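Local coordinates for intracellular protein transport protein USO1 (Saccharomyces cerevisiae S288c, PDB 6LSU) that tethers membranes in the early secretory pathway and is required for protein transport from the endoplasmic reticulum to the Golgi complex, at residues D575-I580 with E690-G695; W589-F594 with N710-R715; N598-D603 with T629-V634; Q616-D619 with I624-L627; K668-K671 with Y675-K678. All blocks are in the same frame, centred on the assembly; numbering follows the deposited sequence.

Contact 1. Residues D575-I580 with E690-G695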
# COMPACT_ATOMS: atom_id res chain seq x y z
N ASP A 575 -15.33 -19.28 -18.74
CA ASP A 575 -15.02 -18.62 -17.45
C ASP A 575 -16.29 -18.46 -16.62
O ASP A 575 -17.26 -17.87 -17.13
CB ASP A 575 -14.37 -17.26 -17.72
CG ASP A 575 -13.26 -17.00 -16.74
OD1 ASP A 575 -13.54 -17.10 -15.52
OD2 ASP A 575 -12.12 -16.79 -17.20
N ILE A 576 -16.28 -18.92 -15.37
CA ILE A 576 -17.51 -18.94 -14.54
C ILE A 576 -17.69 -17.54 -13.95
O ILE A 576 -18.82 -17.21 -13.42
CB ILE A 576 -17.48 -20.07 -13.49
CG1 ILE A 576 -17.03 -19.60 -12.11
CG2 ILE A 576 -16.64 -21.24 -13.99
CD1 ILE A 576 -17.11 -20.68 -11.05
N ARG A 577 -16.65 -16.73 -14.09
CA ARG A 577 -16.63 -15.31 -13.67
C ARG A 577 -17.78 -14.60 -14.39
O ARG A 577 -18.66 -14.04 -13.70
CB ARG A 577 -15.24 -14.74 -13.97
CG ARG A 577 -14.28 -14.87 -12.81
CD ARG A 577 -12.89 -14.41 -13.18
NE ARG A 577 -12.15 -15.55 -13.65
CZ ARG A 577 -11.37 -16.31 -12.90
NH1 ARG A 577 -11.18 -16.04 -11.62
NH2 ARG A 577 -10.75 -17.33 -13.46
N ILE A 578 -17.85 -14.74 -15.72
CA ILE A 578 -18.84 -14.09 -16.61
C ILE A 578 -20.26 -14.26 -16.08
O ILE A 578 -20.95 -13.26 -15.86
CB ILE A 578 -18.66 -14.60 -18.04
CG1 ILE A 578 -17.21 -14.40 -18.47
CG2 ILE A 578 -19.64 -13.95 -18.98
CD1 ILE A 578 -16.97 -14.51 -19.97
N PRO A 579 -20.76 -15.51 -15.92
CA PRO A 579 -22.08 -15.77 -15.31
C PRO A 579 -22.25 -15.22 -13.90
O PRO A 579 -23.31 -14.71 -13.61
CB PRO A 579 -22.17 -17.30 -15.18
CG PRO A 579 -21.14 -17.84 -16.13
CD PRO A 579 -20.10 -16.76 -16.33
N ILE A 580 -21.23 -15.36 -13.04
CA ILE A 580 -21.30 -14.88 -11.61
C ILE A 580 -21.50 -13.35 -11.62
O ILE A 580 -22.30 -12.81 -10.80
CB ILE A 580 -20.02 -15.26 -10.83
CG1 ILE A 580 -19.90 -16.77 -10.66
CG2 ILE A 580 -19.99 -14.54 -9.49
CD1 ILE A 580 -18.63 -17.22 -9.95
N GLU A 690 -4.35 -14.39 -5.16
CA GLU A 690 -3.81 -15.69 -5.64
C GLU A 690 -4.21 -15.92 -7.11
O GLU A 690 -5.19 -15.32 -7.57
CB GLU A 690 -4.28 -16.84 -4.76
CG GLU A 690 -3.26 -17.98 -4.75
CD GLU A 690 -3.65 -19.24 -3.98
OE1 GLU A 690 -2.76 -20.10 -3.78
OE2 GLU A 690 -4.84 -19.35 -3.59
N LEU A 691 -3.46 -16.76 -7.83
CA LEU A 691 -3.66 -17.02 -9.28
C LEU A 691 -3.98 -18.49 -9.58
O LEU A 691 -3.83 -19.36 -8.70
CB LEU A 691 -2.40 -16.58 -10.02
CG LEU A 691 -2.31 -15.08 -10.30
CD1 LEU A 691 -1.92 -14.32 -9.04
CD2 LEU A 691 -1.32 -14.80 -11.42
N ASP A 692 -4.43 -18.70 -10.83
CA ASP A 692 -4.96 -19.95 -11.45
C ASP A 692 -3.88 -20.60 -12.30
O ASP A 692 -2.91 -19.89 -12.63
CB ASP A 692 -6.05 -19.63 -12.48
CG ASP A 692 -7.43 -19.41 -11.91
OD1 ASP A 692 -7.52 -19.27 -10.65
OD2 ASP A 692 -8.40 -19.39 -12.73
N GLU A 693 -4.12 -21.84 -12.73
CA GLU A 693 -3.35 -22.51 -13.82
C GLU A 693 -3.34 -21.57 -15.04
O GLU A 693 -2.23 -21.28 -15.54
CB GLU A 693 -3.94 -23.89 -14.13
CG GLU A 693 -2.91 -25.01 -14.29
CD GLU A 693 -2.18 -25.13 -15.62
OE1 GLU A 693 -2.15 -24.16 -16.40
OE2 GLU A 693 -1.62 -26.22 -15.89
N THR A 694 -4.52 -21.09 -15.46
CA THR A 694 -4.71 -20.10 -16.57
C THR A 694 -3.86 -18.85 -16.32
O THR A 694 -3.36 -18.30 -17.32
CB THR A 694 -6.18 -19.67 -16.75
OG1 THR A 694 -6.90 -20.00 -15.56
CG2 THR A 694 -6.86 -20.31 -17.94
N GLY A 695 -3.72 -18.44 -15.05
CA GLY A 695 -3.00 -17.22 -14.60
C GLY A 695 -3.93 -16.08 -14.20
O GLY A 695 -3.48 -14.92 -14.22
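Arg577 reaches from the first turn of helix 577-590 to Asp692 in the long loop between helices 660-673 and 703-711. Its CB, CG and CD pass beside the carboxylate of Asp575, with Arg577 CG 3.6 Å from Asp575 OD1. Pro514, Phe515, Leu696 and Tyr700 touch the arginine side chain, which is buried. The chain is straight at chi2 and bends at chi3, which swings NE back toward Asp575. NE then meets Asp575 OD1 at 2.8 Å, a salt bridge whose hydrogen bond is bent and weak. OD1 also accepts a weak bond from the backbone N of Arg577 at 3.4 Å, so Asp575 makes a capping bond at the turn into the helix and also helps to hold the guanidinium. This helix belongs to the ninth ARM repeat of the globular head, and the arginine ties its first turn to the loop. At the tip, NH2 donates to Asp692 OD2 at 3.2 Å with an angle of 151° at the hydrogen. OD2 lies in the guanidinium plane, at its edge. The nitrogen sits above the carboxylate plane, and the two flat groups are turned 46° apart. Asp692 carries its CG beside its own backbone N (chi1 -82°), which points the carboxylate at the arginine. Asp575 OD1 and Asp692 OD2 stay 6.3 Å apart, and the positive charge they share probably eases their repulsion.

Contact 2. Residues W589-F594 with N710-R715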
# COMPACT_ATOMS: atom_id res chain seq x y z
N TRP A 589 -29.21 -5.78 -8.15
CA TRP A 589 -30.12 -4.81 -8.78
C TRP A 589 -31.55 -5.05 -8.29
O TRP A 589 -32.24 -4.11 -8.03
CB TRP A 589 -30.06 -4.90 -10.32
CG TRP A 589 -30.61 -3.65 -10.95
CD1 TRP A 589 -31.43 -2.73 -10.35
CD2 TRP A 589 -30.36 -3.19 -12.28
NE1 TRP A 589 -31.74 -1.76 -11.25
CE2 TRP A 589 -31.12 -2.02 -12.44
CE3 TRP A 589 -29.66 -3.69 -13.39
CZ2 TRP A 589 -31.17 -1.33 -13.64
CZ3 TRP A 589 -29.74 -3.04 -14.60
CH2 TRP A 589 -30.46 -1.85 -14.71
N LEU A 590 -32.00 -6.29 -8.25
CA LEU A 590 -33.42 -6.63 -7.99
C LEU A 590 -33.69 -6.44 -6.50
O LEU A 590 -34.78 -5.92 -6.15
CB LEU A 590 -33.71 -8.06 -8.41
CG LEU A 590 -34.41 -8.22 -9.75
CD1 LEU A 590 -33.65 -7.53 -10.87
CD2 LEU A 590 -34.58 -9.70 -10.07
N PHE A 591 -32.73 -6.83 -5.67
CA PHE A 591 -32.90 -6.76 -4.19
C PHE A 591 -33.33 -5.35 -3.75
O PHE A 591 -32.60 -4.35 -4.00
CB PHE A 591 -31.64 -7.21 -3.47
CG PHE A 591 -31.92 -7.52 -2.02
CD1 PHE A 591 -32.31 -6.50 -1.17
CD2 PHE A 591 -31.85 -8.81 -1.53
CE1 PHE A 591 -32.61 -6.77 0.15
CE2 PHE A 591 -32.15 -9.07 -0.21
CZ PHE A 591 -32.54 -8.05 0.63
N GLY A 592 -34.53 -5.28 -3.16
CA GLY A 592 -35.23 -4.08 -2.66
C GLY A 592 -35.61 -3.11 -3.77
O GLY A 592 -35.81 -1.92 -3.45
N ASP A 593 -35.69 -3.54 -5.03
CA ASP A 593 -36.05 -2.65 -6.16
C ASP A 593 -37.23 -3.30 -6.93
O ASP A 593 -37.04 -4.09 -7.89
CB ASP A 593 -34.79 -2.28 -6.96
CG ASP A 593 -35.00 -1.30 -8.09
OD1 ASP A 593 -36.14 -0.87 -8.27
OD2 ASP A 593 -34.03 -0.97 -8.79
N PHE A 594 -38.44 -2.94 -6.52
CA PHE A 594 -39.74 -3.35 -7.13
C PHE A 594 -39.75 -3.11 -8.65
O PHE A 594 -40.06 -4.03 -9.38
CB PHE A 594 -40.88 -2.64 -6.40
CG PHE A 594 -41.14 -3.20 -5.02
CD1 PHE A 594 -40.49 -2.70 -3.91
CD2 PHE A 594 -42.03 -4.26 -4.84
CE1 PHE A 594 -40.72 -3.24 -2.64
CE2 PHE A 594 -42.26 -4.79 -3.58
CZ PHE A 594 -41.61 -4.28 -2.48
N ASN A 710 -24.38 -11.45 2.82
CA ASN A 710 -24.11 -11.66 4.27
C ASN A 710 -25.11 -10.88 5.12
O ASN A 710 -25.53 -11.40 6.11
CB ASN A 710 -22.65 -11.37 4.61
CG ASN A 710 -21.70 -12.38 4.01
OD1 ASN A 710 -22.10 -13.50 3.69
ND2 ASN A 710 -20.44 -12.02 3.85
N GLU A 711 -25.54 -9.69 4.73
CA GLU A 711 -26.38 -8.82 5.58
C GLU A 711 -27.85 -9.25 5.51
O GLU A 711 -28.62 -8.83 6.42
CB GLU A 711 -26.17 -7.35 5.21
CG GLU A 711 -24.89 -6.78 5.78
CD GLU A 711 -24.51 -5.37 5.35
OE1 GLU A 711 -25.43 -4.61 4.91
OE2 GLU A 711 -23.30 -5.03 5.44
N ASN A 712 -28.26 -10.01 4.47
CA ASN A 712 -29.66 -10.51 4.33
C ASN A 712 -29.70 -12.02 4.06
O ASN A 712 -30.66 -12.46 3.41
CB ASN A 712 -30.42 -9.83 3.20
CG ASN A 712 -30.23 -8.34 3.24
OD1 ASN A 712 -31.01 -7.65 3.91
ND2 ASN A 712 -29.20 -7.87 2.54
N ILE A 713 -28.77 -12.79 4.58
CA ILE A 713 -28.73 -14.24 4.24
C ILE A 713 -30.02 -14.91 4.72
O ILE A 713 -30.52 -15.78 3.99
CB ILE A 713 -27.49 -14.95 4.78
CG1 ILE A 713 -27.51 -16.42 4.37
CG2 ILE A 713 -27.40 -14.78 6.28
CD1 ILE A 713 -26.18 -17.10 4.49
N TYR A 714 -30.55 -14.53 5.89
CA TYR A 714 -31.80 -15.14 6.41
C TYR A 714 -32.94 -14.83 5.45
O TYR A 714 -33.57 -15.78 4.97
CB TYR A 714 -32.12 -14.64 7.82
CG TYR A 714 -33.43 -15.14 8.36
CD1 TYR A 714 -33.56 -16.43 8.87
CD2 TYR A 714 -34.56 -14.33 8.37
CE1 TYR A 714 -34.76 -16.88 9.39
CE2 TYR A 714 -35.77 -14.77 8.87
CZ TYR A 714 -35.86 -16.05 9.39
OH TYR A 714 -37.06 -16.46 9.87
N ARG A 715 -33.17 -13.55 5.17
CA ARG A 715 -34.23 -13.08 4.24
C ARG A 715 -34.14 -13.83 2.90
O ARG A 715 -35.18 -14.12 2.37
CB ARG A 715 -34.14 -11.57 4.01
CG ARG A 715 -35.42 -11.00 3.42
CD ARG A 715 -35.31 -9.53 3.06
NE ARG A 715 -36.56 -9.00 2.54
CZ ARG A 715 -36.84 -7.71 2.44
NH1 ARG A 715 -35.95 -6.80 2.80
NH2 ARG A 715 -38.01 -7.30 1.96
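The turn that joins helix 577-590 to helix 594-601, where the ninth ARM repeat gives way to the tenth, puts Phe591 against Asn712 and Arg715. Phe591 is the first residue to leave the helix. It is the second residue of a type II beta turn from Leu590 to Asp593, with Gly592 third and at a positive phi. On the other side, Asn712 marks the break between helices 703-711 and 713-717. The Phe591 ring has CG anti to the backbone N (chi1 -164°), and its far end rests against the side chains at this break. CZ does most of the touching. It lies 3.5 Å from Asn712 CG, and Asn712 CB is 3.9 Å from CE2. Ring and amide planes are 41° apart, so this is an oblique meeting, not a stack. The amide is held from its own side, because ND2 is hydrogen-bonded to Leu708 O. Arg715 runs extended past the same corner, with its CD 4.0 Å from Phe591 CZ, and its NE forms a long, weak ion pair with Glu637. Phe638 also meets the Phe591 ring. A serine in place of Phe591 would probably leave a gap between the turn and Asn712, and Arg715 CD would lose its aromatic neighbour. A short turn between consecutive helices, here with Asp593 at the N-cap of the second, is how successive repeats are joined in an ARM-type alpha-solenoid.

Contact 3. Residues N598-D603 with T629-V634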
# COMPACT_ATOMS: atom_id res chain seq x y z
N ASN A 598 -40.02 -6.06 -11.53
CA ASN A 598 -41.08 -6.06 -12.57
C ASN A 598 -40.44 -6.18 -13.96
O ASN A 598 -41.03 -6.87 -14.83
CB ASN A 598 -42.00 -4.84 -12.45
CG ASN A 598 -42.89 -4.93 -11.23
OD1 ASN A 598 -42.79 -5.86 -10.44
ND2 ASN A 598 -43.74 -3.94 -11.04
N ASP A 599 -39.29 -5.54 -14.18
CA ASP A 599 -38.65 -5.56 -15.51
C ASP A 599 -38.18 -6.99 -15.73
O ASP A 599 -38.32 -7.49 -16.86
CB ASP A 599 -37.52 -4.54 -15.62
CG ASP A 599 -38.00 -3.13 -15.88
OD1 ASP A 599 -39.19 -2.83 -15.62
OD2 ASP A 599 -37.17 -2.33 -16.34
N PHE A 600 -37.67 -7.63 -14.67
CA PHE A 600 -37.12 -9.01 -14.74
C PHE A 600 -38.24 -10.01 -15.05
O PHE A 600 -38.09 -10.80 -16.01
CB PHE A 600 -36.40 -9.38 -13.43
CG PHE A 600 -35.82 -10.77 -13.42
CD1 PHE A 600 -34.89 -11.12 -14.39
CD2 PHE A 600 -36.23 -11.73 -12.50
CE1 PHE A 600 -34.32 -12.38 -14.41
CE2 PHE A 600 -35.69 -13.01 -12.53
CZ PHE A 600 -34.71 -13.32 -13.47
N LEU A 601 -39.32 -9.96 -14.25
CA LEU A 601 -40.53 -10.84 -14.29
C LEU A 601 -41.32 -10.67 -15.58
O LEU A 601 -42.18 -11.48 -15.83
CB LEU A 601 -41.44 -10.50 -13.11
CG LEU A 601 -40.91 -10.91 -11.74
CD1 LEU A 601 -41.91 -10.58 -10.66
CD2 LEU A 601 -40.54 -12.35 -11.66
N SER A 602 -41.07 -9.64 -16.36
CA SER A 602 -41.85 -9.31 -17.57
C SER A 602 -41.36 -10.14 -18.74
O SER A 602 -41.66 -9.74 -19.87
CB SER A 602 -41.72 -7.83 -17.90
OG SER A 602 -40.55 -7.62 -18.66
N ASP A 603 -40.60 -11.21 -18.52
CA ASP A 603 -40.16 -12.08 -19.65
C ASP A 603 -40.07 -13.52 -19.20
O ASP A 603 -38.95 -13.94 -18.83
CB ASP A 603 -38.84 -11.65 -20.27
CG ASP A 603 -38.52 -12.42 -21.53
OD1 ASP A 603 -39.16 -13.49 -21.74
OD2 ASP A 603 -37.65 -11.95 -22.29
N THR A 629 -30.70 -19.86 -8.78
CA THR A 629 -31.81 -20.17 -7.83
C THR A 629 -32.08 -18.90 -7.03
O THR A 629 -33.24 -18.52 -6.88
CB THR A 629 -31.46 -21.33 -6.90
OG1 THR A 629 -31.04 -22.42 -7.72
CG2 THR A 629 -32.58 -21.69 -5.94
N MET A 630 -31.01 -18.26 -6.54
CA MET A 630 -31.10 -17.04 -5.69
C MET A 630 -31.81 -15.90 -6.46
O MET A 630 -32.69 -15.17 -5.90
CB MET A 630 -29.71 -16.58 -5.30
CG MET A 630 -29.73 -15.75 -4.05
SD MET A 630 -28.13 -15.02 -3.70
CE MET A 630 -27.17 -16.51 -3.46
N LEU A 631 -31.44 -15.75 -7.74
CA LEU A 631 -32.06 -14.72 -8.60
C LEU A 631 -33.58 -14.87 -8.52
O LEU A 631 -34.30 -13.81 -8.32
CB LEU A 631 -31.55 -14.92 -10.02
CG LEU A 631 -31.39 -13.65 -10.84
CD1 LEU A 631 -31.39 -13.95 -12.35
CD2 LEU A 631 -32.51 -12.66 -10.50
N LEU A 632 -34.08 -16.10 -8.71
CA LEU A 632 -35.54 -16.36 -8.82
C LEU A 632 -36.22 -16.11 -7.47
O LEU A 632 -37.29 -15.45 -7.44
CB LEU A 632 -35.75 -17.81 -9.29
CG LEU A 632 -35.25 -18.07 -10.71
CD1 LEU A 632 -35.26 -19.55 -11.01
CD2 LEU A 632 -36.08 -17.29 -11.73
N GLY A 633 -35.62 -16.63 -6.41
CA GLY A 633 -36.04 -16.34 -5.03
C GLY A 633 -36.15 -14.85 -4.79
O GLY A 633 -37.24 -14.41 -4.40
N VAL A 634 -35.08 -14.10 -5.05
CA VAL A 634 -35.01 -12.64 -4.74
C VAL A 634 -36.10 -11.98 -5.58
O VAL A 634 -36.85 -11.19 -5.02
CB VAL A 634 -33.59 -12.05 -4.96
CG1 VAL A 634 -33.60 -10.52 -5.07
CG2 VAL A 634 -32.64 -12.49 -3.86
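Helix 594-601 brings Phe600 up to the middle of helix 622-637, with Phe600 CA 9.8 Å from Leu631 CA and 9.6 Å from Leu632 CA. Side chains fill the space between the backbones. Phe600 has CG anti to its N (chi1 180°), and the ring points across to the other helix. Leu631 reaches it with both methyl groups. CD2 lies over one face, 4.1 Å from the ring centroid and 27° off the normal, in a CH-pi contact. CD1 sits near the end of the ring, 3.6 Å from Phe600 CZ. Leu632 comes from another direction: its CD2 is at the ring edge, 4.4 Å from Phe600 CE2. Both helices belong to the tenth ARM repeat, and the contact is part of its buried hydrophobic core. Val606 and Leu610 of helix 604-614 also touch the ring, as does Leu590 of helix 577-590. An alanine at Phe600 is likely to leave both Leu631 methyls without their aromatic surface and open a gap between the helices. Just past the ring the chain turns off the helix. There Ser602 OG donates to Asp599 O at 2.9 Å, tilted 34° from the carbonyl plane. Asp603 follows at the N-cap of helix 604-614, where its OD1 takes a weak bond from Ser605 N.

Contact 4. Residues Q616-D619 with I624-L627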
# COMPACT_ATOMS: atom_id res chain seq x y z
N GLN A 616 -29.32 -29.29 -12.75
CA GLN A 616 -28.01 -29.85 -13.17
C GLN A 616 -27.67 -31.03 -12.26
O GLN A 616 -28.24 -31.10 -11.13
CB GLN A 616 -26.93 -28.77 -13.16
CG GLN A 616 -26.04 -28.81 -14.39
CD GLN A 616 -25.80 -27.42 -14.93
OE1 GLN A 616 -26.30 -26.44 -14.37
NE2 GLN A 616 -25.05 -27.33 -16.03
N ILE A 617 -26.84 -31.93 -12.78
CA ILE A 617 -26.21 -33.05 -12.02
C ILE A 617 -25.54 -32.48 -10.75
O ILE A 617 -24.87 -31.42 -10.85
CB ILE A 617 -25.26 -33.86 -12.93
CG1 ILE A 617 -24.52 -32.99 -13.96
CG2 ILE A 617 -26.05 -34.98 -13.60
CD1 ILE A 617 -24.07 -33.71 -15.23
N GLN A 618 -25.74 -33.14 -9.60
CA GLN A 618 -25.66 -32.56 -8.22
C GLN A 618 -24.31 -31.85 -7.99
O GLN A 618 -24.28 -30.94 -7.12
CB GLN A 618 -25.89 -33.65 -7.17
CG GLN A 618 -25.97 -33.14 -5.73
CD GLN A 618 -27.24 -32.37 -5.44
OE1 GLN A 618 -28.13 -32.27 -6.28
NE2 GLN A 618 -27.34 -31.85 -4.23
N ASP A 619 -23.26 -32.21 -8.74
CA ASP A 619 -21.87 -31.71 -8.56
C ASP A 619 -21.45 -30.72 -9.65
O ASP A 619 -20.37 -30.14 -9.46
CB ASP A 619 -20.87 -32.86 -8.57
CG ASP A 619 -21.05 -33.79 -9.76
OD1 ASP A 619 -22.21 -33.91 -10.24
OD2 ASP A 619 -20.04 -34.37 -10.22
N ILE A 624 -23.07 -21.33 -9.90
CA ILE A 624 -24.11 -20.85 -10.86
C ILE A 624 -25.49 -21.37 -10.45
O ILE A 624 -26.46 -20.57 -10.36
CB ILE A 624 -23.82 -21.29 -12.29
CG1 ILE A 624 -22.41 -20.96 -12.76
CG2 ILE A 624 -24.88 -20.65 -13.17
CD1 ILE A 624 -22.07 -19.50 -12.68
N LYS A 625 -25.60 -22.67 -10.19
CA LYS A 625 -26.92 -23.27 -9.90
C LYS A 625 -27.53 -22.50 -8.73
O LYS A 625 -28.71 -22.10 -8.86
CB LYS A 625 -26.75 -24.78 -9.78
CG LYS A 625 -27.65 -25.52 -8.80
CD LYS A 625 -27.34 -26.99 -8.80
CE LYS A 625 -27.52 -27.66 -7.45
NZ LYS A 625 -26.93 -29.03 -7.46
N CYS A 626 -26.78 -22.23 -7.66
CA CYS A 626 -27.35 -21.52 -6.47
C CYS A 626 -27.63 -20.04 -6.82
O CYS A 626 -28.64 -19.46 -6.32
CB CYS A 626 -26.44 -21.65 -5.25
SG CYS A 626 -26.11 -23.37 -4.70
N LEU A 627 -26.81 -19.42 -7.68
CA LEU A 627 -26.97 -17.98 -8.01
C LEU A 627 -28.21 -17.78 -8.87
O LEU A 627 -29.02 -16.81 -8.55
CB LEU A 627 -25.71 -17.44 -8.70
CG LEU A 627 -24.57 -17.09 -7.74
CD1 LEU A 627 -23.37 -16.53 -8.51
CD2 LEU A 627 -25.06 -16.12 -6.67
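Lys625 stretches its side chain along the inside of the loop 616-619 and ends over the backbone of Gln618. The loop joins helix 604-614 to helix 622-637, two consecutive helices of the tenth ARM repeat, and the lysine starts from the first turn of the second. The contact therefore closes a helix-loop-helix connection on itself. The methylenes come first. Lys625 CD passes 4.7 Å from Gln616 CB, and the nearest backbone approach is also at this pair, with CA atoms of Gln616 and Lys625 7.4 Å apart. The chain is fully anti at chi2 (-180°) and departs from straight at chi3, yet remains long enough to carry NZ to the carbonyl of Gln618. The ammonium donates to Gln618 O at 3.3 Å, a weak hydrogen bond. Gln616 O is farther from NZ, at 4.4 Å, and makes no bond to it. The lysine touches the loop with its ammonium end, and its methylenes only pass near Gln616. In the helix, Lys625 O accepts a hydrogen bond from Thr629 OG1 one turn on, and Arg666 of helix 660-673 touches the lysine side chain. On another face of the same helix, Ile624 packs against Pro579 and Leu583 of helix 577-590. Gln618 has its CG anti to the backbone N (chi1 -174°) and bends at chi2. That bend folds the amide back beside the lysine, leaving Gln618 OE1 3.7 Å from Lys625 NZ.

Contact 5. Residues K668-K671 with Y675-K678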
# COMPACT_ATOMS: atom_id res chain seq x y z
N LYS A 668 -28.43 -22.10 1.47
CA LYS A 668 -27.55 -22.60 2.55
C LYS A 668 -26.30 -23.22 1.91
O LYS A 668 -25.24 -23.09 2.48
CB LYS A 668 -28.28 -23.61 3.44
CG LYS A 668 -27.61 -23.91 4.78
CD LYS A 668 -28.60 -24.18 5.90
CE LYS A 668 -27.95 -24.17 7.27
NZ LYS A 668 -28.93 -23.84 8.33
N GLN A 669 -26.43 -23.86 0.74
CA GLN A 669 -25.28 -24.59 0.15
C GLN A 669 -24.32 -23.57 -0.46
O GLN A 669 -23.10 -23.89 -0.56
CB GLN A 669 -25.68 -25.62 -0.91
CG GLN A 669 -24.45 -26.31 -1.50
CD GLN A 669 -24.72 -27.54 -2.33
OE1 GLN A 669 -25.43 -27.49 -3.34
NE2 GLN A 669 -24.10 -28.65 -1.94
N PHE A 670 -24.85 -22.41 -0.86
CA PHE A 670 -24.08 -21.31 -1.52
C PHE A 670 -23.11 -20.68 -0.51
O PHE A 670 -21.94 -20.45 -0.88
CB PHE A 670 -25.03 -20.25 -2.08
CG PHE A 670 -24.34 -19.05 -2.67
CD1 PHE A 670 -23.65 -19.14 -3.87
CD2 PHE A 670 -24.32 -17.85 -1.98
CE1 PHE A 670 -23.01 -18.03 -4.41
CE2 PHE A 670 -23.66 -16.75 -2.51
CZ PHE A 670 -23.03 -16.83 -3.73
N LYS A 671 -23.61 -20.39 0.70
CA LYS A 671 -22.81 -19.86 1.83
C LYS A 671 -21.69 -20.86 2.15
O LYS A 671 -20.53 -20.42 2.21
CB LYS A 671 -23.70 -19.56 3.04
CG LYS A 671 -23.14 -18.55 4.04
CD LYS A 671 -21.62 -18.34 3.92
CE LYS A 671 -20.98 -17.47 5.00
NZ LYS A 671 -21.19 -16.02 4.76
N TYR A 675 -17.85 -21.47 -4.36
CA TYR A 675 -16.80 -20.42 -4.51
C TYR A 675 -17.00 -19.32 -3.47
O TYR A 675 -16.03 -18.84 -2.87
CB TYR A 675 -16.85 -19.80 -5.90
CG TYR A 675 -16.11 -20.61 -6.93
CD1 TYR A 675 -16.59 -21.82 -7.37
CD2 TYR A 675 -14.92 -20.15 -7.46
CE1 TYR A 675 -15.91 -22.56 -8.33
CE2 TYR A 675 -14.24 -20.88 -8.42
CZ TYR A 675 -14.72 -22.10 -8.85
OH TYR A 675 -14.06 -22.81 -9.81
N PHE A 676 -18.24 -18.92 -3.23
CA PHE A 676 -18.51 -17.84 -2.26
C PHE A 676 -17.89 -18.21 -0.92
O PHE A 676 -17.31 -17.33 -0.24
CB PHE A 676 -20.00 -17.60 -2.09
CG PHE A 676 -20.34 -16.43 -1.20
CD1 PHE A 676 -20.39 -15.14 -1.72
CD2 PHE A 676 -20.67 -16.63 0.13
CE1 PHE A 676 -20.73 -14.06 -0.91
CE2 PHE A 676 -21.06 -15.55 0.92
CZ PHE A 676 -21.06 -14.26 0.42
N SER A 677 -18.01 -19.48 -0.54
CA SER A 677 -17.61 -19.95 0.81
C SER A 677 -16.14 -19.60 1.07
O SER A 677 -15.81 -19.22 2.22
CB SER A 677 -17.87 -21.42 0.97
OG SER A 677 -16.98 -22.17 0.16
N LYS A 678 -15.27 -19.72 0.06
CA LYS A 678 -13.83 -19.46 0.31
C LYS A 678 -13.44 -18.14 -0.36
O LYS A 678 -12.78 -18.16 -1.40
CB LYS A 678 -12.96 -20.68 0.00
CG LYS A 678 -12.49 -21.46 1.25
CD LYS A 678 -12.57 -20.73 2.60
CE LYS A 678 -11.67 -19.51 2.72
NZ LYS A 678 -12.22 -18.50 3.67
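Lys671 O is approached by Ser677, which comes up from the chain just after helix 660-673. The Ser677 CA lies 3.3 Å from this oxygen in a CA-H...O contact, with an angle of 121° at the hydrogen, and Ser677 CB is close by. The turn has firmer bonds through Ser674, whose OG is bonded to Phe670 O and whose O is bonded to Ser677 OG. Beside this turn lie two phenylalanines. The CB of Phe676 sits over one face of the Phe670 ring, 3.9 Å from its centroid, in a CH-pi contact. In return, Phe670 CE2 lies over a face of the Phe676 ring, displaced toward its rim and 3.6 Å from Phe676 CG. The planes are 27° apart and the centroids 4.8 Å, but the rings are slid so far that they barely overlap. The pair belongs to an aromatic cluster at the C-terminal end of the globular head. Phe709 of helix 703-711 meets both rings edge-to-face, and Phe701 meets Phe676 in the same way. Lys671 starts with CG anti to its N (chi1 -158°), then bends at chi2 and chi4. The second bend brings NZ to the edge of the Phe676 ring, near its plane and 3.9 Å from CE2. The ammonium is therefore alongside the ring and not over its face.

All five contacts lie in the C-terminal part of the globular head, on helices and loops that pack on one another. Contacts 2 and 3 have centres about 12 Å apart and touch through Leu590, whose CD2 is 3.6 Å from Leu631 CD2. Contacts 2 and 5, with centres about 17 Å apart, meet where Ile713 CD1 is 3.4 Å from Lys671 CG. Contact 4 bridges its neighbours: Leu627 CD1 packs on Ile580 CG2 of contact 1, and Leu627 CD2 lies 3.6 Å from Phe670 CE1 of contact 5. Contact 5 also reaches contact 1, where Tyr675 CE1 is 3.5 Å from Ile576 CD1, and contact 3, through Met630 and Phe670. Contacts 1 and 2 share helix 577-590 but do not touch.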